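PDB 6VSS: arginase, mitochondrial from Medicago truncatula, which catalyses the manganese-dependent hydrolysis of L-arginine to urea and L-ornithine, and also converts agmatine to putrescine, working as a homohexamer. Local coordinates for residues P187-H191 and H200-R206; P70-H74 and D131-A135; G175-L181 and V261-S267; V219-S223 and E285-L289; A84-R89 and V155-D159. All coordinates share one frame; numbering follows the deposited sequence.

All five contacts are mostly buried and belong to one alpha/beta fold built on a parallel sheet. Contact 3 joins two neighbouring strands of that sheet by regular backbone bonds, and contact 5 lays helix 84-92 against strand 151-157 without a hydrogen bond. Contacts 1 and 2 join a loop to a helix start and contact 4 a strand end to a loop; contact 1 also holds a manganese ligand, and its bonds use both side-chain and main-chain groups. Phe-204 of contact 1 packs on Ile-180 and Ser-267 of contact 3, while Leu-71 O of contact 2 accepts a main-chain hydrogen bond from Asp-159 N of contact 5. Contacts 4 and 5 reach different neighbouring subunits.

Contact 1: residues P187-H191 and H200-R206; sequences PDLYH and HASPFAR. With MN (manganese (II) ion), chain J.
Asp-188 and Phe-204 meet where the loop after strand 178-183 of the arginase fold folds back on the start of helix 203-209. CB of Asp-188 lies at the edge of the Phe-204 ring, 3.6 Å from CD2, near the ring plane. The carboxylate goes to the metal: with CG beside the backbone N (chi1 -69°), Asp-188 OD2 binds a manganese ion at 2.2 Å, and OD1 accepts a hydrogen bond from a water that is itself on the metal. His-160, Asp-184 and Asp-269 complete the protein ligands of this ion. Asp-188 O accepts from Phe-204 N in the first turn of the helix (3.0 Å). Leu-189 runs obliquely across Phe-204, its CD2 branch 3.7 Å from CB. Ala-201 O lies at the edge of the Tyr-190 ring, in its plane, and Ala-201 CB packs 3.6 Å from Tyr-190 CD2, while Tyr-190 N donates to Ala-201 O in the carbonyl plane. Asp-188, Leu-189 and Tyr-190 bind L-ornithine, and these bonds are consistent with a product-binding loop held by the helix start. Ser-202 OG donates to Tyr-190 O (2.7 Å) from 43° above the carbonyl plane. The guanidinium of Arg-206, also bonded to Tyr-197 O and paired with Glu-209, stands 74° from the His-191 ring and sends NH2 to His-191 O at 2.8 Å.

Contact 2: residues P70-H74 and D131-A135; sequences PLGHH and DKRLA
Asp-131 OD1 receives the hydrogen bond of His-73 NE2 at 2.7 Å, with an N-H...O angle of 163°. The oxygen lies in the imidazole plane, so the ring donates almost straight from its edge; seen from the acid, however, the nitrogen arrives from above, 42° out of the carboxylate plane. A long, weak ion pair with Arg-125 also reaches OD1, which would be consistent with a carboxylate that keeps its charge. His-73 holds its ring between its own backbone N and carbonyl carbon, a first torsion that aims NE2 at the helix. His-74 comes to the same acid with its edge: CE1 is 3.4 Å from Asp-131 CG, and the imidazole is turned 73° from the carboxylate. Its NE2 shares a water with Asp-131 O, a second and indirect tie. This is a His-carboxylate pairing that joins the loop after strand 63-69 to the first turn of helix 131-146 in the arginase fold. His-74 also touches Asn-196, assigned to substrate binding by similarity, which places the pairing near the probable substrate site. Leucines complete the contact: Leu-71 and Leu-134 reach toward each other tip to tip, CD1 to CD2 at 3.8 Å, and Leu-134 CD2 also sits at the His-73 ring edge, 3.4 Å from CE1.

Contact 3: residues G175-L181 and V261-S267; sequences GGAVDIL and VKGVYVS
Ile-180 and Tyr-265 are brought alongside each other by different first torsions: CG1 of the isoleucine lies beside its backbone N (chi1 -57°), whereas the tyrosine swings CG to the side away from its N (chi1 -176°). The two side chains then run the same way, with Ile-180 CG1 4.2 Å from Tyr-265 CB and the CG2 methyl near the plane of the phenol ring at its edge. Val-178 CG2 reaches obliquely to the same Tyr-265 CB, at 4.1 Å. The phenol OH goes on to a hydrogen bond with Asp-309. On the other face lie Asp-179, Leu-181, Val-264 and Val-266. Strands 178-183 and 264-269 are parallel neighbours in the central sheet of the arginase fold, their short segments inclined by 26°. The evidence is a run of main-chain bonds that switches strand at each step: Asp-179 N to Gly-263 O (2.8 Å), Tyr-265 N to Asp-179 O, Leu-181 N to Tyr-265 O (3.0 Å) and Ser-267 N to Leu-181 O. Ahead of the strands the pattern shifts by one residue: Lys-262 N, not Gly-263 N, donates to Ala-177 O at 2.9 Å. There the lysine chain bends at chi2 and lays Lys-262 CG 3.6 Å from Gly-176 CA, where the glycine has no side chain to obstruct it. Asp-179 crosses Val-261 at about a right angle, while its carboxylate pairs with Arg-214 and accepts from Gly-258 N. Ser-267 OG bonds to His-160, a manganese ligand.

Contact 4: residues V219-S223 and E285-L289; sequences VGIRS and EPGGL
Arg-222 supplies the hydrogen bonds of this contact, and NE and NH2 converge side-on upon a single acceptor, the main-chain O of Glu-285. The distances to Glu-285 O are 2.8 Å from Arg-222 NE and 2.9 Å from NH2, and the oxygen is 1° out of the guanidinium plane for both. NH2 enters in the carbonyl plane of Glu-285, whereas NE sits 39° above it. Within its own segment the guanidinium of Arg-222 also sends NH1 to Gly-220 O at 2.9 Å, and further bonds to Ser-272 O and Asp-271 O hold it against rotation; Asp-271 is a manganese ligand. The chain gets there extended from CG to NE, after leaving the backbone between N and the carbonyl carbon (chi1 49°). These bonds join the end of strand 213-221, where the chain turns a corner at Gly-220, to the loop preceding helix 291-300 in the arginase fold, beside the binuclear manganese site. A water may link Arg-222 O, at a long distance, with Glu-285 OE1. The other carboxylate oxygen, OE2, bonds to the manganese ligand His-186, making Glu-285 a second-shell residue. Ser-223, which binds L-ornithine, passes near this acid without bonding to it, its OG 3.9 Å from Glu-285 OE2. Leu-289 supplies the apolar packing, its CD1 3.9 Å from Gly-220 CA and 4.3 Å from Val-219 CG1. Lys-330 and Arg-292 of a neighbouring subunit donate to Pro-286 O and Gly-287 O.

Contact 5: residues A84-R89 and V155-D159; sequences APPRIR and VLGGD
Pro-85 and Leu-156 form the centre of the contact: Pro-85 CB lies 4.0 Å from Leu-156 CB. Pro-85 CG is also 3.5 Å from Leu-156 O. Chi1 of -53° sets CG of Leu-156 anti to its carbonyl carbon; Leu-156 CD2 then packs on Ile-88 CG2 at 4.3 Å, and Leu-156 CD1 on Arg-89 CG at 4.1 Å. The Arg-89 and Leu-156 side chains cross at a slant. At the helix start, Ala-84 CB rests 3.3 Å from Gly-157 O. In the next shell, the arginine's charged end pairs with Asp-118 through NH1 and, through NE, with Glu-122 of a neighbouring subunit, which would restrain its aliphatic part. Val-332 of helix 323-339 covers Ile-88 and Leu-156 as well. Helix 84-92 thus lies across the end of strand 151-157 in the alpha/beta arginase fold, their short segments at 119°. Beyond the strand, a cis peptide links Gly-157 to Gly-158, on the way to Asp-159 and the manganese ligand His-160. No hydrogen bond spans the two segments: the helix is held against the strand by van der Waals contact, apolar carbons against Leu-156 and against main-chain oxygens, while the charge of Arg-89 is shared between acids outside it.

Contact 1: residues P187-H191 and H200-R206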
# COMPACT_ATOMS: atom_id res chain seq x y z
N PRO B 187 28.07 -11.32 2.00
CA PRO B 187 29.49 -11.03 1.84
C PRO B 187 29.87 -10.51 0.44
O PRO B 187 30.93 -9.94 0.30
CB PRO B 187 30.19 -12.36 2.18
CG PRO B 187 29.17 -13.13 3.03
CD PRO B 187 27.81 -12.68 2.52
N ASP B 188 29.08 -10.84 -0.58
CA ASP B 188 29.42 -10.55 -1.99
C ASP B 188 30.82 -11.05 -2.35
O ASP B 188 31.47 -10.38 -3.15
CB ASP B 188 29.30 -9.07 -2.28
CG ASP B 188 27.87 -8.54 -2.25
OD1 ASP B 188 26.95 -9.38 -2.16
OD2 ASP B 188 27.72 -7.30 -2.37
N LEU B 189 31.17 -12.27 -1.94
CA LEU B 189 32.52 -12.86 -2.16
C LEU B 189 32.48 -14.15 -3.00
O LEU B 189 33.51 -14.79 -3.08
CB LEU B 189 33.15 -13.11 -0.79
CG LEU B 189 33.84 -11.89 -0.21
CD1 LEU B 189 34.08 -12.07 1.29
CD2 LEU B 189 35.16 -11.63 -0.93
N TYR B 190 31.35 -14.51 -3.62
CA TYR B 190 31.26 -15.69 -4.51
C TYR B 190 32.33 -15.66 -5.60
O TYR B 190 32.51 -14.61 -6.25
CB TYR B 190 29.94 -15.71 -5.27
CG TYR B 190 28.78 -16.19 -4.46
CD1 TYR B 190 28.44 -17.53 -4.43
CD2 TYR B 190 28.01 -15.28 -3.74
CE1 TYR B 190 27.32 -17.95 -3.72
CE2 TYR B 190 26.90 -15.69 -3.04
CZ TYR B 190 26.57 -17.03 -3.01
OH TYR B 190 25.49 -17.41 -2.27
N HIS B 191 33.00 -16.79 -5.86
CA HIS B 191 33.98 -16.87 -6.97
C HIS B 191 33.20 -16.88 -8.29
O HIS B 191 33.68 -16.28 -9.25
CB HIS B 191 34.88 -18.11 -6.86
CG HIS B 191 35.78 -18.27 -8.04
ND1 HIS B 191 36.72 -17.31 -8.41
CD2 HIS B 191 35.90 -19.28 -8.93
CE1 HIS B 191 37.38 -17.72 -9.46
NE2 HIS B 191 36.90 -18.92 -9.80
N HIS B 200 26.39 -9.11 -8.78
CA HIS B 200 26.32 -8.26 -7.57
C HIS B 200 26.69 -9.04 -6.31
O HIS B 200 26.81 -8.41 -5.24
CB HIS B 200 24.96 -7.59 -7.47
CG HIS B 200 23.84 -8.45 -7.00
ND1 HIS B 200 22.71 -7.89 -6.43
CD2 HIS B 200 23.63 -9.78 -7.02
CE1 HIS B 200 21.85 -8.83 -6.14
NE2 HIS B 200 22.37 -9.98 -6.50
N ALA B 201 26.98 -10.34 -6.45
CA ALA B 201 27.36 -11.29 -5.39
C ALA B 201 28.85 -11.68 -5.45
O ALA B 201 29.25 -12.56 -4.64
CB ALA B 201 26.46 -12.52 -5.52
N SER B 202 29.63 -11.14 -6.40
CA SER B 202 31.11 -11.32 -6.55
C SER B 202 31.93 -10.03 -6.58
O SER B 202 33.15 -10.11 -6.78
CB SER B 202 31.39 -12.10 -7.78
OG SER B 202 30.68 -13.32 -7.67
N PRO B 203 31.39 -8.82 -6.35
CA PRO B 203 32.23 -7.64 -6.47
C PRO B 203 33.48 -7.82 -5.62
O PRO B 203 34.53 -7.48 -6.06
CB PRO B 203 31.37 -6.47 -6.00
CG PRO B 203 30.13 -7.08 -5.36
CD PRO B 203 30.00 -8.45 -5.98
N PHE B 204 33.33 -8.33 -4.41
CA PHE B 204 34.47 -8.33 -3.46
C PHE B 204 35.43 -9.49 -3.78
O PHE B 204 36.57 -9.39 -3.40
CB PHE B 204 33.99 -8.27 -2.02
CG PHE B 204 33.38 -6.92 -1.72
CD1 PHE B 204 34.19 -5.81 -1.55
CD2 PHE B 204 32.00 -6.75 -1.75
CE1 PHE B 204 33.62 -4.56 -1.31
CE2 PHE B 204 31.44 -5.50 -1.56
CZ PHE B 204 32.24 -4.41 -1.32
N ALA B 205 34.98 -10.56 -4.44
CA ALA B 205 35.91 -11.58 -4.97
C ALA B 205 36.78 -10.91 -6.05
O ALA B 205 37.99 -11.03 -5.97
CB ALA B 205 35.15 -12.78 -5.48
N ARG B 206 36.18 -10.14 -6.96
CA ARG B 206 36.94 -9.41 -8.02
C ARG B 206 37.97 -8.52 -7.33
O ARG B 206 39.18 -8.56 -7.67
CB ARG B 206 35.97 -8.63 -8.90
CG ARG B 206 34.89 -9.48 -9.56
CD ARG B 206 35.41 -10.48 -10.57
NE ARG B 206 35.67 -11.81 -10.00
CZ ARG B 206 34.76 -12.77 -9.77
NH1 ARG B 206 33.47 -12.60 -10.03
NH2 ARG B 206 35.17 -13.90 -9.22
MN MN J . 25.98 -6.34 -1.50
O HOH W 1 24.80 -8.03 -1.38

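Contact 2: residues P70-H74 and D131-A135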
# COMPACT_ATOMS: atom_id res chain seq x y z
N PRO B 70 23.45 3.93 -12.60
CA PRO B 70 22.13 3.30 -12.66
C PRO B 70 22.13 1.99 -13.46
O PRO B 70 21.69 1.96 -14.54
CB PRO B 70 21.29 4.38 -13.34
CG PRO B 70 22.30 5.06 -14.27
CD PRO B 70 23.56 5.13 -13.45
N LEU B 71 22.69 0.95 -12.85
CA LEU B 71 22.92 -0.40 -13.40
C LEU B 71 22.29 -1.42 -12.46
O LEU B 71 22.63 -1.44 -11.25
CB LEU B 71 24.43 -0.55 -13.50
CG LEU B 71 24.93 -1.84 -14.11
CD1 LEU B 71 26.35 -1.64 -14.60
CD2 LEU B 71 24.83 -2.99 -13.11
N GLY B 72 21.35 -2.21 -13.00
CA GLY B 72 20.59 -3.24 -12.28
C GLY B 72 20.79 -4.58 -12.91
O GLY B 72 20.35 -5.58 -12.29
N HIS B 73 21.48 -4.66 -14.06
CA HIS B 73 21.40 -5.89 -14.88
C HIS B 73 22.29 -7.01 -14.28
O HIS B 73 22.34 -8.11 -14.86
CB HIS B 73 21.65 -5.61 -16.36
CG HIS B 73 23.07 -5.29 -16.70
ND1 HIS B 73 23.58 -4.04 -16.52
CD2 HIS B 73 24.04 -6.06 -17.26
CE1 HIS B 73 24.84 -4.05 -16.91
NE2 HIS B 73 25.15 -5.29 -17.40
N HIS B 74 23.00 -6.74 -13.20
CA HIS B 74 23.92 -7.71 -12.57
C HIS B 74 23.22 -8.34 -11.36
O HIS B 74 23.81 -9.20 -10.75
CB HIS B 74 25.29 -7.05 -12.25
CG HIS B 74 26.12 -6.86 -13.46
ND1 HIS B 74 26.04 -7.71 -14.56
CD2 HIS B 74 27.02 -5.90 -13.80
CE1 HIS B 74 26.86 -7.31 -15.51
NE2 HIS B 74 27.46 -6.18 -15.08
N ASP B 131 29.82 -6.25 -20.89
CA ASP B 131 29.96 -5.88 -19.46
C ASP B 131 31.40 -5.55 -19.07
O ASP B 131 31.57 -4.75 -18.18
CB ASP B 131 29.40 -6.98 -18.57
CG ASP B 131 27.91 -7.11 -18.79
OD1 ASP B 131 27.23 -6.06 -18.86
OD2 ASP B 131 27.48 -8.27 -18.93
N LYS B 132 32.40 -6.11 -19.74
CA LYS B 132 33.83 -5.79 -19.45
C LYS B 132 34.06 -4.33 -19.83
O LYS B 132 34.61 -3.59 -19.02
CB LYS B 132 34.73 -6.78 -20.18
CG LYS B 132 36.23 -6.50 -20.09
CD LYS B 132 37.10 -7.71 -20.42
CE LYS B 132 38.38 -7.77 -19.59
NZ LYS B 132 38.69 -9.15 -19.13
N ARG B 133 33.59 -3.89 -20.99
CA ARG B 133 33.80 -2.50 -21.46
C ARG B 133 32.89 -1.61 -20.62
O ARG B 133 33.30 -0.54 -20.19
CB ARG B 133 33.57 -2.43 -22.96
CG ARG B 133 33.53 -1.01 -23.50
CD ARG B 133 34.90 -0.48 -23.87
NE ARG B 133 34.89 0.70 -24.74
CZ ARG B 133 34.59 0.71 -26.04
NH1 ARG B 133 34.21 -0.38 -26.68
NH2 ARG B 133 34.64 1.85 -26.71
N LEU B 134 31.69 -2.06 -20.29
CA LEU B 134 30.84 -1.26 -19.37
C LEU B 134 31.57 -0.94 -18.05
O LEU B 134 31.54 0.20 -17.57
CB LEU B 134 29.57 -2.06 -19.09
CG LEU B 134 28.45 -1.21 -18.54
CD1 LEU B 134 28.13 -0.12 -19.55
CD2 LEU B 134 27.22 -2.05 -18.24
N ALA B 135 32.18 -1.95 -17.42
CA ALA B 135 32.97 -1.80 -16.18
C ALA B 135 34.09 -0.77 -16.39
O ALA B 135 34.28 0.08 -15.52
CB ALA B 135 33.50 -3.14 -15.79
O HOH W 2 29.68 -4.21 -15.82

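Contact 3: residues G175-L181 and V261-S267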
# COMPACT_ATOMS: atom_id res chain seq x y z
N GLY B 175 47.35 4.72 -6.83
CA GLY B 175 48.56 3.89 -6.97
C GLY B 175 48.72 2.88 -5.85
O GLY B 175 49.85 2.62 -5.49
N GLY B 176 47.67 2.28 -5.29
CA GLY B 176 47.89 1.17 -4.34
C GLY B 176 46.63 0.71 -3.66
O GLY B 176 45.58 1.07 -4.14
N ALA B 177 46.77 -0.06 -2.58
CA ALA B 177 45.64 -0.76 -1.94
C ALA B 177 44.87 0.23 -1.06
O ALA B 177 45.44 1.26 -0.66
CB ALA B 177 46.15 -1.93 -1.16
N VAL B 178 43.61 -0.04 -0.81
CA VAL B 178 42.81 0.75 0.15
C VAL B 178 42.33 -0.27 1.17
O VAL B 178 42.39 -1.48 0.87
CB VAL B 178 41.65 1.49 -0.56
CG1 VAL B 178 42.17 2.46 -1.59
CG2 VAL B 178 40.66 0.55 -1.22
N ASP B 179 41.90 0.18 2.35
CA ASP B 179 41.14 -0.68 3.29
C ASP B 179 39.68 -0.40 3.00
O ASP B 179 39.40 0.73 2.68
CB ASP B 179 41.49 -0.42 4.75
CG ASP B 179 42.88 -0.87 5.21
OD1 ASP B 179 43.49 -1.75 4.55
OD2 ASP B 179 43.33 -0.36 6.27
N ILE B 180 38.80 -1.39 3.16
CA ILE B 180 37.35 -1.24 2.89
C ILE B 180 36.53 -1.56 4.13
O ILE B 180 36.77 -2.56 4.79
CB ILE B 180 36.89 -2.07 1.69
CG1 ILE B 180 37.68 -1.73 0.43
CG2 ILE B 180 35.38 -1.95 1.52
CD1 ILE B 180 37.29 -2.57 -0.74
N LEU B 181 35.59 -0.70 4.41
CA LEU B 181 34.53 -0.93 5.40
C LEU B 181 33.29 -1.14 4.56
O LEU B 181 33.00 -0.25 3.75
CB LEU B 181 34.36 0.30 6.28
CG LEU B 181 33.14 0.21 7.19
CD1 LEU B 181 33.20 -1.03 8.06
CD2 LEU B 181 33.06 1.49 8.03
N VAL B 261 48.25 2.27 3.88
CA VAL B 261 47.87 2.03 2.47
C VAL B 261 47.33 3.36 1.97
O VAL B 261 47.52 4.35 2.66
CB VAL B 261 46.89 0.85 2.29
CG1 VAL B 261 47.54 -0.47 2.60
CG2 VAL B 261 45.61 1.03 3.11
N LYS B 262 46.68 3.41 0.82
CA LYS B 262 46.40 4.69 0.15
C LYS B 262 45.16 5.33 0.76
O LYS B 262 44.88 6.51 0.47
CB LYS B 262 46.30 4.42 -1.35
CG LYS B 262 47.57 3.86 -1.96
CD LYS B 262 48.75 4.78 -1.70
CE LYS B 262 50.08 4.31 -2.25
NZ LYS B 262 51.20 4.99 -1.55
N GLY B 263 44.41 4.61 1.59
CA GLY B 263 43.26 5.19 2.30
C GLY B 263 42.13 4.19 2.44
O GLY B 263 42.39 2.96 2.29
N VAL B 264 40.94 4.73 2.72
CA VAL B 264 39.75 3.96 3.17
C VAL B 264 38.60 4.19 2.17
O VAL B 264 38.24 5.37 1.91
CB VAL B 264 39.33 4.32 4.61
CG1 VAL B 264 38.14 3.48 5.06
CG2 VAL B 264 40.50 4.14 5.59
N TYR B 265 38.01 3.09 1.70
CA TYR B 265 36.77 3.11 0.87
C TYR B 265 35.60 2.54 1.67
O TYR B 265 35.80 1.47 2.32
CB TYR B 265 37.01 2.31 -0.40
CG TYR B 265 35.84 2.36 -1.34
CD1 TYR B 265 34.79 1.44 -1.27
CD2 TYR B 265 35.78 3.35 -2.30
CE1 TYR B 265 33.73 1.50 -2.17
CE2 TYR B 265 34.76 3.39 -3.23
CZ TYR B 265 33.71 2.49 -3.13
OH TYR B 265 32.71 2.61 -4.04
N VAL B 266 34.44 3.22 1.66
CA VAL B 266 33.26 2.81 2.47
C VAL B 266 32.10 2.42 1.55
O VAL B 266 31.57 3.27 0.88
CB VAL B 266 32.81 3.89 3.47
CG1 VAL B 266 31.62 3.38 4.28
CG2 VAL B 266 33.94 4.29 4.41
N SER B 267 31.75 1.15 1.51
CA SER B 267 30.68 0.61 0.64
C SER B 267 29.47 0.29 1.52
O SER B 267 29.58 -0.58 2.42
CB SER B 267 31.19 -0.58 -0.07
OG SER B 267 30.15 -1.18 -0.84

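Contact 4: residues V219-S223 and E285-L289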
# COMPACT_ATOMS: atom_id res chain seq x y z
N VAL B 219 30.33 -5.76 7.82
CA VAL B 219 29.42 -5.59 8.99
C VAL B 219 27.97 -5.77 8.54
O VAL B 219 27.59 -5.18 7.55
CB VAL B 219 29.68 -4.22 9.63
CG1 VAL B 219 28.76 -3.94 10.81
CG2 VAL B 219 31.12 -4.08 10.04
N GLY B 220 27.18 -6.49 9.33
CA GLY B 220 25.75 -6.80 9.10
C GLY B 220 25.52 -8.15 8.43
O GLY B 220 24.37 -8.46 8.11
N ILE B 221 26.56 -8.97 8.32
CA ILE B 221 26.50 -10.23 7.54
C ILE B 221 25.60 -11.24 8.27
O ILE B 221 25.84 -11.46 9.45
CB ILE B 221 27.92 -10.77 7.31
CG1 ILE B 221 28.79 -9.74 6.61
CG2 ILE B 221 27.85 -12.09 6.57
CD1 ILE B 221 28.43 -9.51 5.19
N ARG B 222 24.61 -11.78 7.56
CA ARG B 222 23.66 -12.76 8.11
C ARG B 222 23.20 -13.74 7.03
O ARG B 222 22.29 -14.45 7.30
CB ARG B 222 22.47 -12.04 8.76
CG ARG B 222 21.85 -10.97 7.90
CD ARG B 222 21.04 -10.08 8.74
NE ARG B 222 20.19 -9.22 7.91
CZ ARG B 222 20.49 -8.02 7.43
NH1 ARG B 222 21.69 -7.49 7.60
NH2 ARG B 222 19.56 -7.35 6.77
N SER B 223 23.90 -13.83 5.91
CA SER B 223 23.49 -14.63 4.72
C SER B 223 24.75 -15.07 3.98
O SER B 223 25.27 -14.30 3.17
CB SER B 223 22.59 -13.87 3.81
OG SER B 223 22.16 -14.75 2.80
N GLU B 285 16.48 -9.54 4.18
CA GLU B 285 17.11 -10.56 5.08
C GLU B 285 16.80 -10.16 6.51
O GLU B 285 17.50 -9.34 7.08
CB GLU B 285 18.64 -10.62 4.89
CG GLU B 285 19.08 -10.92 3.47
CD GLU B 285 18.90 -12.36 3.02
OE1 GLU B 285 18.64 -13.21 3.92
OE2 GLU B 285 19.01 -12.63 1.76
N PRO B 286 15.76 -10.72 7.16
CA PRO B 286 15.41 -10.27 8.51
C PRO B 286 16.55 -10.48 9.51
O PRO B 286 17.41 -11.35 9.32
CB PRO B 286 14.16 -11.07 8.88
CG PRO B 286 13.56 -11.40 7.50
CD PRO B 286 14.76 -11.64 6.59
N GLY B 287 16.59 -9.61 10.49
CA GLY B 287 17.62 -9.63 11.55
C GLY B 287 18.82 -8.75 11.24
O GLY B 287 19.92 -9.16 11.66
N GLY B 288 18.61 -7.55 10.66
CA GLY B 288 19.68 -6.72 10.13
C GLY B 288 20.06 -5.64 11.11
O GLY B 288 19.51 -5.59 12.21
N LEU B 289 20.90 -4.72 10.67
CA LEU B 289 21.34 -3.54 11.47
C LEU B 289 20.19 -2.54 11.68
O LEU B 289 19.29 -2.43 10.82
CB LEU B 289 22.49 -2.87 10.75
CG LEU B 289 23.71 -3.75 10.58
CD1 LEU B 289 24.69 -3.13 9.61
CD2 LEU B 289 24.36 -3.99 11.90
O HOH W 3 19.21 -13.83 6.31

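Contact 5: residues A84-R89 and V155-D159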
# COMPACT_ATOMS: atom_id res chain seq x y z
N ALA B 84 17.59 3.87 -8.79
CA ALA B 84 17.89 4.47 -7.48
C ALA B 84 18.51 5.88 -7.54
O ALA B 84 18.11 6.76 -6.77
CB ALA B 84 18.69 3.50 -6.67
N PRO B 85 19.57 6.18 -8.32
CA PRO B 85 20.31 7.41 -8.05
C PRO B 85 19.45 8.70 -8.04
O PRO B 85 19.58 9.45 -7.09
CB PRO B 85 21.44 7.37 -9.07
CG PRO B 85 21.66 5.90 -9.33
CD PRO B 85 20.25 5.34 -9.31
N PRO B 86 18.58 9.00 -9.04
CA PRO B 86 17.78 10.23 -9.06
C PRO B 86 16.80 10.31 -7.88
O PRO B 86 16.57 11.41 -7.40
CB PRO B 86 16.95 10.15 -10.36
CG PRO B 86 17.78 9.24 -11.23
CD PRO B 86 18.38 8.23 -10.26
N ARG B 87 16.33 9.17 -7.41
CA ARG B 87 15.43 9.09 -6.22
C ARG B 87 16.24 9.47 -4.98
O ARG B 87 15.74 10.22 -4.18
CB ARG B 87 14.75 7.72 -6.12
CG ARG B 87 13.67 7.51 -7.17
CD ARG B 87 12.45 8.37 -6.89
NE ARG B 87 11.59 7.75 -5.88
CZ ARG B 87 10.76 6.73 -6.15
NH1 ARG B 87 10.00 6.20 -5.21
NH2 ARG B 87 10.71 6.23 -7.39
N ILE B 88 17.47 9.00 -4.89
CA ILE B 88 18.35 9.36 -3.73
C ILE B 88 18.66 10.86 -3.77
O ILE B 88 18.42 11.53 -2.75
CB ILE B 88 19.61 8.50 -3.67
CG1 ILE B 88 19.28 7.02 -3.50
CG2 ILE B 88 20.53 8.97 -2.56
CD1 ILE B 88 20.49 6.15 -3.87
N ARG B 89 19.08 11.43 -4.90
CA ARG B 89 19.34 12.90 -4.91
C ARG B 89 18.08 13.68 -4.50
O ARG B 89 18.18 14.69 -3.82
CB ARG B 89 19.85 13.39 -6.25
CG ARG B 89 21.19 12.75 -6.58
CD ARG B 89 21.79 13.28 -7.83
NE ARG B 89 20.99 12.81 -8.92
CZ ARG B 89 21.27 11.73 -9.66
NH1 ARG B 89 22.38 11.06 -9.46
NH2 ARG B 89 20.50 11.40 -10.65
N VAL B 155 29.74 7.25 -4.95
CA VAL B 155 28.97 6.59 -6.02
C VAL B 155 27.57 6.21 -5.52
O VAL B 155 27.44 5.61 -4.41
CB VAL B 155 29.78 5.42 -6.59
CG1 VAL B 155 28.96 4.60 -7.56
CG2 VAL B 155 31.08 5.93 -7.23
N LEU B 156 26.55 6.51 -6.32
CA LEU B 156 25.17 6.00 -6.03
C LEU B 156 24.84 4.88 -7.00
O LEU B 156 24.94 5.12 -8.26
CB LEU B 156 24.16 7.10 -6.20
CG LEU B 156 24.45 8.37 -5.43
CD1 LEU B 156 23.39 9.37 -5.80
CD2 LEU B 156 24.49 8.10 -3.94
N GLY B 157 24.60 3.67 -6.45
CA GLY B 157 24.14 2.51 -7.25
C GLY B 157 22.62 2.58 -7.34
O GLY B 157 21.98 3.41 -6.68
N GLY B 158 22.07 1.67 -8.12
CA GLY B 158 22.85 0.63 -8.75
C GLY B 158 22.99 -0.57 -7.84
O GLY B 158 22.99 -0.41 -6.62
N ASP B 159 23.13 -1.75 -8.43
CA ASP B 159 23.40 -3.00 -7.67
C ASP B 159 24.88 -3.08 -7.30
O ASP B 159 25.71 -2.23 -7.73
CB ASP B 159 22.86 -4.17 -8.45
CG ASP B 159 23.76 -4.60 -9.60
OD1 ASP B 159 24.96 -4.42 -9.44
OD2 ASP B 159 23.20 -5.16 -10.62